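Local coordinates for putative oxidoreductase (Jannaschia sp., PDB 3C24), which is a putative oxidoreductase that probably uses a dinucleotide cofactor such as NADP, its reaction and substrate not yet established, at residues V9-G21 with T28-E42. Residues are numbered along the deposited sequence; the frame is centred on the assembly and turned at random.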
ATOM      1  N   VAL A   9      -8.517  21.196  28.134  1.00 32.21           N
ATOM      2  CA  VAL A   9      -7.453  22.178  27.989  1.00 30.66           C
ATOM      3  C   VAL A   9      -8.130  23.488  27.589  1.00 30.58           C
ATOM      4  O   VAL A   9      -8.966  23.536  26.688  1.00 31.48           O
ATOM      5  CB  VAL A   9      -6.382  21.759  26.937  1.00 31.47           C
ATOM      6  CG1 VAL A   9      -5.471  22.960  26.609  1.00 24.75           C
ATOM      7  CG2 VAL A   9      -5.551  20.496  27.399  1.00 23.30           C
ATOM      8  N   GLY A  10      -7.748  24.553  28.253  1.00 28.24           N
ATOM      9  CA  GLY A  10      -8.336  25.850  27.954  1.00 29.46           C
ATOM     10  C   GLY A  10      -7.645  26.495  26.769  1.00 28.87           C
ATOM     11  O   GLY A  10      -6.612  26.011  26.316  1.00 27.72           O
ATOM     12  N   PRO A  11      -8.229  27.583  26.248  1.00 29.10           N
ATOM     13  CA  PRO A  11      -7.597  28.297  25.144  1.00 24.45           C
ATOM     14  C   PRO A  11      -6.244  28.771  25.517  1.00 22.40           C
ATOM     15  O   PRO A  11      -5.981  29.257  26.614  1.00 23.80           O
ATOM     16  CB  PRO A  11      -8.533  29.478  24.884  1.00 26.26           C
ATOM     17  CG  PRO A  11      -9.487  29.511  26.016  1.00 32.77           C
ATOM     18  CD  PRO A  11      -9.540  28.150  26.606  1.00 29.61           C
ATOM     19  N   LYS A  12      -5.371  28.609  24.557  1.00 19.86           N
ATOM     20  CA  LYS A  12      -3.988  28.998  24.682  0.50 19.85           C
ATOM     21  C   LYS A  12      -3.612  29.927  23.553  1.00 19.36           C
ATOM     22  O   LYS A  12      -4.245  29.929  22.518  1.00 20.92           O
ATOM     23  CB  LYS A  12      -3.116  27.750  24.588  0.50 21.44           C
ATOM     24  CG  LYS A  12      -3.404  26.715  25.648  0.50 20.78           C
ATOM     25  CD  LYS A  12      -2.797  27.095  26.986  0.50 17.78           C
ATOM     26  CE  LYS A  12      -3.145  26.068  28.048  0.50 28.04           C
ATOM     27  NZ  LYS A  12      -4.597  26.064  28.454  0.50 27.17           N
ATOM     28  N   THR A  13      -2.595  30.719  23.788  1.00 17.44           N
ATOM     29  CA  THR A  13      -2.064  31.564  22.737  1.00 18.40           C
ATOM     30  C   THR A  13      -0.993  30.746  22.010  1.00 19.81           C
ATOM     31  O   THR A  13      -0.008  30.344  22.587  1.00 18.41           O
ATOM     32  CB  THR A  13      -1.548  32.890  23.253  1.00 20.32           C
ATOM     33  OG1 THR A  13      -2.673  33.616  23.783  1.00 23.02           O
ATOM     34  CG2 THR A  13      -0.937  33.681  22.113  1.00 21.87           C
ATOM     35  N   VAL A  14      -1.210  30.522  20.710  1.00 16.44           N
ATOM     36  CA  VAL A  14      -0.347  29.650  19.934  1.00 17.34           C
ATOM     37  C   VAL A  14       0.262  30.441  18.813  1.00 18.00           C
ATOM     38  O   VAL A  14      -0.469  30.934  17.933  1.00 20.16           O
ATOM     39  CB  VAL A  14      -1.150  28.485  19.349  1.00 17.52           C
ATOM     40  CG1 VAL A  14      -0.272  27.503  18.531  1.00 17.79           C
ATOM     41  CG2 VAL A  14      -1.911  27.672  20.449  1.00 16.81           C
ATOM     42  N   ALA A  15       1.590  30.580  18.871  1.00 18.14           N
ATOM     43  CA  ALA A  15       2.366  31.235  17.826  1.00 17.77           C
ATOM     44  C   ALA A  15       2.874  30.162  16.890  1.00 19.08           C
ATOM     45  O   ALA A  15       3.365  29.093  17.305  1.00 19.17           O
ATOM     46  CB  ALA A  15       3.524  32.028  18.425  1.00 19.91           C
ATOM     47  N   ILE A  16       2.691  30.397  15.605  1.00 16.36           N
ATOM     48  CA  ILE A  16       3.187  29.479  14.592  1.00 17.31           C
ATOM     49  C   ILE A  16       4.229  30.195  13.744  1.00 18.40           C
ATOM     50  O   ILE A  16       3.938  31.173  13.080  1.00 18.38           O
ATOM     51  CB  ILE A  16       2.059  28.970  13.699  1.00 18.43           C
ATOM     52  CG1 ILE A  16       0.974  28.274  14.533  1.00 23.04           C
ATOM     53  CG2 ILE A  16       2.582  28.006  12.636  1.00 16.85           C
ATOM     54  CD1 ILE A  16      -0.277  27.986  13.810  1.00 24.93           C
ATOM     55  N   LEU A  17       5.440  29.655  13.784  1.00 18.62           N
ATOM     56  CA  LEU A  17       6.567  30.150  12.996  1.00 19.26           C
ATOM     57  C   LEU A  17       6.484  29.544  11.584  1.00 19.14           C
ATOM     58  O   LEU A  17       6.300  28.308  11.408  1.00 21.52           O
ATOM     59  CB  LEU A  17       7.905  29.813  13.688  1.00 19.98           C
ATOM     60  CG  LEU A  17       8.374  30.679  14.870  1.00 28.06           C
ATOM     61  CD1 LEU A  17       7.284  31.002  15.821  1.00 39.45           C
ATOM     62  CD2 LEU A  17       9.594  29.975  15.547  1.00 29.36           C
ATOM     63  N   GLY A  18       6.646  30.399  10.574  1.00 19.52           N
ATOM     64  CA  GLY A  18       6.545  29.959   9.185  1.00 16.93           C
ATOM     65  C   GLY A  18       5.067  29.709   8.870  1.00 19.20           C
ATOM     66  O   GLY A  18       4.694  28.846   8.090  1.00 21.45           O
ATOM     67  N   ALA A  19       4.228  30.515   9.482  1.00 17.32           N
ATOM     68  CA  ALA A  19       2.760  30.325   9.382  1.00 19.22           C
ATOM     69  C   ALA A  19       2.187  30.394   8.000  1.00 20.16           C
ATOM     70  O   ALA A  19       1.150  29.806   7.753  1.00 19.58           O
ATOM     71  CB  ALA A  19       2.034  31.306  10.274  1.00 20.45           C
ATOM     72  N   GLY A  20       2.848  31.087   7.088  1.00 18.77           N
ATOM     73  CA  GLY A  20       2.279  31.270   5.732  1.00 17.26           C
ATOM     74  C   GLY A  20       2.824  30.346   4.664  1.00 21.17           C
ATOM     75  O   GLY A  20       2.423  30.371   3.486  1.00 20.16           O
ATOM     76  N   GLY A  21       3.759  29.512   5.085  1.00 22.37           N
ATOM     77  CA  GLY A  21       4.391  28.562   4.184  1.00 25.10           C
ATOM     78  C   GLY A  21       3.475  27.404   3.835  1.00 29.31           C
ATOM     79  O   GLY A  21       2.343  27.303   4.346  1.00 25.31           O
ATOM     80  N   THR A  28      -2.181  26.785  10.497  1.00 16.67           N
ATOM     81  CA  THR A  28      -2.516  28.120  10.953  1.00 16.43           C
ATOM     82  C   THR A  28      -4.015  28.348  10.803  1.00 14.95           C
ATOM     83  O   THR A  28      -4.676  28.878  11.706  1.00 16.96           O
ATOM     84  CB  THR A  28      -1.698  29.189  10.208  1.00 16.07           C
ATOM     85  OG1 THR A  28      -0.299  28.963  10.458  1.00 18.08           O
ATOM     86  CG2 THR A  28      -2.070  30.561  10.640  1.00 18.17           C
ATOM     87  N   ARG A  29      -4.572  27.904   9.666  1.00 15.50           N
ATOM     88  CA  ARG A  29      -6.027  28.017   9.453  1.00 14.90           C
ATOM     89  C   ARG A  29      -6.769  27.228  10.550  1.00 17.31           C
ATOM     90  O   ARG A  29      -7.737  27.705  11.127  1.00 16.34           O
ATOM     91  CB  ARG A  29      -6.464  27.545   8.072  1.00 16.09           C
ATOM     92  CG  ARG A  29      -7.977  27.341   7.942  1.00 24.81           C
ATOM     93  CD  ARG A  29      -8.344  26.942   6.504  1.00 32.82           C
ATOM     94  NE  ARG A  29      -8.717  28.117   5.764  1.00 33.71           N
ATOM     95  CZ  ARG A  29      -8.541  28.299   4.461  1.00 44.56           C
ATOM     96  NH1 ARG A  29      -7.948  27.378   3.723  1.00 42.58           N
ATOM     97  NH2 ARG A  29      -8.935  29.437   3.905  1.00 41.81           N
ATOM     98  N   LYS A  30      -6.270  26.041  10.855  1.00 18.66           N
ATOM     99  CA  LYS A  30      -6.910  25.230  11.899  1.00 17.73           C
ATOM    100  C   LYS A  30      -6.919  25.950  13.234  1.00 15.71           C
ATOM    101  O   LYS A  30      -7.934  25.963  13.954  1.00 17.21           O
ATOM    102  CB  LYS A  30      -6.215  23.867  12.073  1.00 18.52           C
ATOM    103  CG  LYS A  30      -6.333  22.897  10.900  1.00 21.79           C
ATOM    104  CD  LYS A  30      -7.668  22.237  10.848  1.00 19.28           C
ATOM    105  CE  LYS A  30      -7.752  21.130   9.751  1.00 21.66           C
ATOM    106  NZ  LYS A  30      -9.034  20.330   9.750  1.00 18.05           N
ATOM    107  N   ILE A  31      -5.790  26.551  13.594  1.00 15.87           N
ATOM    108  CA  ILE A  31      -5.710  27.285  14.867  1.00 13.73           C
ATOM    109  C   ILE A  31      -6.594  28.519  14.821  1.00 15.69           C
ATOM    110  O   ILE A  31      -7.348  28.802  15.777  1.00 17.29           O
ATOM    111  CB  ILE A  31      -4.248  27.672  15.230  1.00 18.14           C
ATOM    112  CG1 ILE A  31      -3.453  26.397  15.519  1.00 16.20           C
ATOM    113  CG2 ILE A  31      -4.143  28.601  16.441  1.00 15.09           C
ATOM    114  CD1 ILE A  31      -3.997  25.471  16.681  1.00 17.83           C
ATOM    115  N   HIS A  32      -6.537  29.232  13.707  1.00 16.18           N
ATOM    116  CA  HIS A  32      -7.389  30.420  13.552  1.00 17.37           C
ATOM    117  C   HIS A  32      -8.853  30.120  13.795  1.00 20.21           C
ATOM    118  O   HIS A  32      -9.573  30.904  14.427  1.00 19.39           O
ATOM    119  CB  HIS A  32      -7.249  30.936  12.121  1.00 15.78           C
ATOM    120  CG  HIS A  32      -7.870  32.274  11.913  1.00 17.72           C
ATOM    121  ND1 HIS A  32      -8.734  32.536  10.879  1.00 24.56           N
ATOM    122  CD2 HIS A  32      -7.731  33.426  12.603  1.00 19.46           C
ATOM    123  CE1 HIS A  32      -9.106  33.804  10.941  1.00 20.27           C
ATOM    124  NE2 HIS A  32      -8.525  34.366  11.988  1.00 21.36           N
ATOM    125  N   ASP A  33      -9.298  28.995  13.261  1.00 20.76           N
ATOM    126  CA  ASP A  33     -10.710  28.614  13.326  1.00 19.40           C
ATOM    127  C   ASP A  33     -11.073  28.020  14.669  1.00 21.68           C
ATOM    128  O   ASP A  33     -12.267  27.845  14.973  1.00 25.21           O
ATOM    129  CB  ASP A  33     -11.078  27.610  12.256  1.00 19.75           C
ATOM    130  CG  ASP A  33     -11.053  28.197  10.872  1.00 22.25           C
ATOM    131  OD1 ASP A  33     -11.000  29.435  10.750  1.00 25.00           O
ATOM    132  OD2 ASP A  33     -11.121  27.421   9.907  1.00 25.82           O
ATOM    133  N   SER A  34     -10.060  27.688  15.459  1.00 18.58           N
ATOM    134  CA  SER A  34     -10.295  27.081  16.790  1.00 21.38           C
ATOM    135  C   SER A  34     -10.492  28.136  17.869  1.00 21.58           C
ATOM    136  O   SER A  34     -10.442  29.349  17.609  1.00 20.62           O
ATOM    137  CB  SER A  34      -9.128  26.201  17.216  1.00 18.14           C
ATOM    138  OG  SER A  34      -8.055  26.973  17.745  1.00 19.93           O
ATOM    139  N   ALA A  35     -10.670  27.654  19.102  1.00 24.32           N
ATOM    140  CA  ALA A  35     -10.868  28.523  20.298  1.00 23.14           C
ATOM    141  C   ALA A  35      -9.532  29.055  20.812  1.00 22.77           C
ATOM    142  O   ALA A  35      -9.459  30.005  21.554  1.00 22.03           O
ATOM    143  CB  ALA A  35     -11.576  27.778  21.411  1.00 24.09           C
ATOM    144  N   HIS A  36      -8.447  28.465  20.315  1.00 17.83           N
ATOM    145  CA  HIS A  36      -7.127  28.964  20.671  1.00 19.44           C
ATOM    146  C   HIS A  36      -6.848  30.296  20.003  1.00 21.93           C
ATOM    147  O   HIS A  36      -7.436  30.610  18.971  1.00 22.90           O
ATOM    148  CB  HIS A  36      -6.058  27.946  20.279  1.00 20.49           C
ATOM    149  CG  HIS A  36      -6.105  26.712  21.103  1.00 18.35           C
ATOM    150  ND1 HIS A  36      -5.943  26.752  22.471  1.00 18.39           N
ATOM    151  CD2 HIS A  36      -6.310  25.406  20.785  1.00 18.92           C
ATOM    152  CE1 HIS A  36      -6.062  25.529  22.961  1.00 26.30           C
ATOM    153  NE2 HIS A  36      -6.272  24.693  21.961  1.00 22.17           N
ATOM    154  N   HIS A  37      -5.958  31.074  20.603  1.00 18.95           N
ATOM    155  CA  HIS A  37      -5.593  32.409  20.103  1.00 21.34           C
ATOM    156  C   HIS A  37      -4.356  32.301  19.276  1.00 21.01           C
ATOM    157  O   HIS A  37      -3.346  31.851  19.719  1.00 26.27           O
ATOM    158  CB  HIS A  37      -5.368  33.430  21.223  1.00 22.41           C
ATOM    159  CG  HIS A  37      -6.514  33.514  22.170  1.00 30.51           C
ATOM    160  ND1 HIS A  37      -7.780  33.860  21.759  1.00 30.67           N
ATOM    161  CD2 HIS A  37      -6.605  33.233  23.494  1.00 34.88           C
ATOM    162  CE1 HIS A  37      -8.602  33.809  22.794  1.00 38.64           C
ATOM    163  NE2 HIS A  37      -7.913  33.431  23.857  1.00 28.81           N
ATOM    164  N   LEU A  38      -4.453  32.747  18.039  1.00 21.73           N
ATOM    165  CA  LEU A  38      -3.354  32.628  17.098  1.00 18.92           C
ATOM    166  C   LEU A  38      -2.446  33.820  16.991  1.00 19.68           C
ATOM    167  O   LEU A  38      -2.890  34.962  16.973  1.00 21.73           O
ATOM    168  CB  LEU A  38      -3.925  32.388  15.676  1.00 18.18           C
ATOM    169  CG  LEU A  38      -2.936  32.389  14.498  1.00 19.12           C
ATOM    170  CD1 LEU A  38      -1.979  31.207  14.510  1.00 18.13           C
ATOM    171  CD2 LEU A  38      -3.694  32.424  13.152  1.00 18.41           C
ATOM    172  N   ALA A  39      -1.164  33.531  16.881  1.00 16.82           N
ATOM    173  CA  ALA A  39      -0.147  34.521  16.480  1.00 17.31           C
ATOM    174  C   ALA A  39       0.604  33.929  15.291  1.00 18.35           C
ATOM    175  O   ALA A  39       1.458  33.074  15.469  1.00 19.14           O
ATOM    176  CB  ALA A  39       0.828  34.884  17.600  1.00 17.64           C
ATOM    177  N   ALA A  40       0.258  34.410  14.085  1.00 17.71           N
ATOM    178  CA  ALA A  40       0.839  33.904  12.834  1.00 14.87           C
ATOM    179  C   ALA A  40       2.085  34.657  12.527  1.00 17.70           C
ATOM    180  O   ALA A  40       2.019  35.831  12.135  1.00 17.16           O
ATOM    181  CB  ALA A  40      -0.139  33.993  11.662  1.00 13.59           C
ATOM    182  N   ILE A  41       3.204  33.954  12.658  1.00 17.53           N
ATOM    183  CA  ILE A  41       4.541  34.547  12.435  1.00 16.98           C
ATOM    184  C   ILE A  41       5.077  34.136  11.070  1.00 17.25           C
ATOM    185  O   ILE A  41       5.356  32.974  10.779  1.00 18.59           O
ATOM    186  CB  ILE A  41       5.566  34.157  13.562  1.00 18.90           C
ATOM    187  CG1 ILE A  41       4.881  34.198  14.954  1.00 22.90           C
ATOM    188  CG2 ILE A  41       6.893  35.019  13.439  1.00 19.07           C
ATOM    189  CD1 ILE A  41       4.303  35.538  15.326  1.00 23.33           C
ATOM    190  N   GLU A  42       5.245  35.138  10.219  1.00 18.53           N
ATOM    191  CA  GLU A  42       5.667  34.901   8.839  1.00 16.36           C
ATOM    192  C   GLU A  42       6.336  36.114   8.268  1.00 20.73           C
ATOM    193  O   GLU A  42       5.725  37.154   8.209  1.00 20.62           O
ATOM    194  CB  GLU A  42       4.462  34.598   7.954  1.00 17.89           C
ATOM    195  CG  GLU A  42       4.818  34.317   6.502  1.00 17.87           C
ATOM    196  CD  GLU A  42       5.801  33.194   6.376  1.00 21.17           C
ATOM    197  OE1 GLU A  42       5.426  32.020   6.642  1.00 20.90           O
ATOM    198  OE2 GLU A  42       6.981  33.454   6.024  1.00 25.25           O
TER
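Thr28 lies on helix 22-33 and meets the loop after strand 13-17. Its OG1 sits 3.3 Å from Ala19 CB and is hydrogen-bonded to Gly24 O within the helix. Ile16 crosses Thr28 obliquely, and its CD1 touches Ile31 CG1 at 3.9 Å. Ile31 CG2 packs on Val14 CB. These contacts seat the helix on one face of the sheet, nearly antiparallel to strand 13-17.

His36 follows the turn. Its CG is anti to the carbonyl carbon (chi1 -69°), which brings the ring edge to the backbone of Lys12. There ND1 accepts from Lys12 N at 2.9 Å, with the donor in the ring plane. NE2 is bound to Asp167 of helix 160-172, so both ring nitrogens are engaged. A leucine here would probably leave Lys12 N and the Asp167 carboxylate without their partner.

Strand 37-41 then runs parallel to strand 13-17. Val14 N gives a nearly straight bond to His37 O, 2.7 Å long. Leu38 CD1 meets Ile16 CD1 at 3.7 Å, on the helix side. On the other face Ala39 CB touches Ala15 CB, and Ile41 CG1 lies against Leu17 CD1. Ile41 O accepts from Ala19 N at 3.0 Å and more weakly from Gly18 N.

Glu42 folds back at chi2 (56°) toward the glycine-rich loop. Its OE1 takes Gly20 N at 2.8 Å with the anti lone pair, while OE2 binds Ala44 N. The whole is a right-handed beta-alpha-beta unit with a Gly-Ala-Gly-Gly turn, characteristic of the dinucleotide-binding Rossmann fold.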